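Side-chain contact in putative oxidoreductase (PDB 2ISM), which is a putative oxidoreductase of the glucose/sorbosone dehydrogenase family, built as a six-bladed beta-propeller that holds a calcium ion: residues 331-334 with 335-338. Numbering follows the deposited sequence.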
loop_
_atom_site.group_PDB
_atom_site.type_symbol
_atom_site.label_atom_id
_atom_site.label_comp_id
_atom_site.label_asym_id
_atom_site.label_seq_id
_atom_site.Cartn_x
_atom_site.Cartn_y
_atom_site.Cartn_z
ATOM N N THR B 331 -16.759 4.491 0.191
ATOM C CA THR B 331 -18.136 4.603 0.666
ATOM C C THR B 331 -19.087 4.099 -0.411
ATOM O O THR B 331 -18.766 4.135 -1.601
ATOM C CB THR B 331 -18.524 6.057 1.019
ATOM O OG1 THR B 331 -18.595 6.847 -0.179
ATOM C CG2 THR B 331 -17.508 6.660 1.978
ATOM N N THR B 332 -20.253 3.618 0.008
ATOM C CA THR B 332 -21.243 3.115 -0.932
ATOM C C THR B 332 -22.287 4.200 -1.189
ATOM O O THR B 332 -22.484 5.105 -0.370
ATOM C CB THR B 332 -21.928 1.843 -0.402
ATOM O OG1 THR B 332 -22.603 2.138 0.821
ATOM C CG2 THR B 332 -20.895 0.753 -0.139
ATOM N N SER B 333 -22.953 4.109 -2.335
ATOM C CA SER B 333 -23.937 5.112 -2.713
ATOM C C SER B 333 -25.318 4.572 -3.043
ATOM O O SER B 333 -26.149 5.272 -3.628
ATOM C CB SER B 333 -23.330 6.013 -3.790
ATOM O OG SER B 333 -24.095 7.184 -3.990
ATOM N N ASN B 334 -25.553 3.322 -2.659
ATOM C CA ASN B 334 -26.820 2.643 -2.913
ATOM C C ASN B 334 -28.126 3.361 -2.614
ATOM O O ASN B 334 -29.174 3.002 -3.154
ATOM C CB ASN B 334 -26.798 1.297 -2.193
ATOM C CG ASN B 334 -25.598 0.469 -2.579
ATOM O OD1 ASN B 334 -24.894 -0.077 -1.726
ATOM N ND2 ASN B 334 -25.354 0.370 -3.875
ATOM N N ARG B 335 -28.065 4.376 -1.761
ATOM C CA ARG B 335 -29.265 5.118 -1.397
ATOM C C ARG B 335 -29.383 6.477 -2.087
ATOM O O ARG B 335 -30.178 7.316 -1.666
ATOM C CB ARG B 335 -29.310 5.296 0.125
ATOM C CG ARG B 335 -29.317 3.978 0.889
ATOM C CD ARG B 335 -29.240 4.187 2.395
ATOM N NE ARG B 335 -30.381 4.941 2.910
ATOM C CZ ARG B 335 -30.501 5.340 4.172
ATOM N NH1 ARG B 335 -29.550 5.055 5.052
ATOM N NH2 ARG B 335 -31.570 6.030 4.555
ATOM N N ASP B 336 -28.617 6.693 -3.153
ATOM C CA ASP B 336 -28.666 7.977 -3.850
ATOM C C ASP B 336 -29.790 8.095 -4.877
ATOM O O ASP B 336 -29.849 9.070 -5.626
ATOM C CB ASP B 336 -27.320 8.289 -4.522
ATOM C CG ASP B 336 -26.973 7.322 -5.641
ATOM O OD1 ASP B 336 -27.866 6.579 -6.109
ATOM O OD2 ASP B 336 -25.798 7.318 -6.068
ATOM N N GLY B 337 -30.677 7.105 -4.908
ATOM C CA GLY B 337 -31.787 7.140 -5.840
ATOM C C GLY B 337 -31.549 6.409 -7.149
ATOM O O GLY B 337 -32.457 6.296 -7.970
ATOM N N ARG B 338 -30.335 5.907 -7.347
ATOM C CA ARG B 338 -30.001 5.199 -8.573
ATOM C C ARG B 338 -29.513 3.779 -8.294
ATOM O O ARG B 338 -28.877 3.153 -9.143
ATOM C CB ARG B 338 -28.924 5.972 -9.337
ATOM C CG ARG B 338 -29.356 7.344 -9.855
ATOM C CD ARG B 338 -28.125 8.190 -10.148
ATOM N NE ARG B 338 -28.343 9.265 -11.115
ATOM C CZ ARG B 338 -29.053 10.366 -10.891
ATOM N NH1 ARG B 338 -29.643 10.567 -9.721
ATOM N NH2 ARG B 338 -29.155 11.282 -11.845
HETATM O O HOH W 1 -31.123 4.416 -4.323
#
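Ser333 and Asp336 are the ends of a type I beta turn that follows strand 328-332, and Asp336 N donates to Ser333 O at 2.9 Å. The same two residues are joined again through their side chains. Ser333 OG donates to Asp336 OD2 over 2.7 Å. The hydroxyl lies above the carboxylate plane, about 44° out of it. Ser333 holds OG anti to its own N (chi1 -167°), and this swings the hydroxyl to the carboxylate. Asp336 has CG tucked between its N and its carbonyl carbon (chi1 65°), which folds the carboxylate back over the turn. As a result Asp336 CG sits only 3.0 Å from Ser333 O.

The two carboxylate oxygens do different work. Asp336 OD1 accepts from Arg338 N at 2.8 Å, nearly along the C-O axis, and so closes an Asx turn. Asp336 OD2 takes the serine hydroxyl and also forms salt bridges with Arg316 and Arg318. Arg318 NE is hydrogen-bonded to Ser333 OG as well. These two arginines probably stabilise the negative charge of the buried carboxylate. Gly337 takes a positive-phi conformation as the chain passes from the type I turn into the Asx turn.

One water bridges Asn334 to Gly337, one residue past the end of the turn. It donates to Asn334 O at 2.7 Å and accepts from Gly337 N at 2.8 Å. Arg335 N is hydrogen-bonded to Asp346, and the Arg335 side chain leads away from the turn to touch Val341.

The arrangement is a type I turn running into an Asx turn. It starts the loop between strands 328-332 and 348-351, neighbours in one four-stranded antiparallel blade of the beta-propeller.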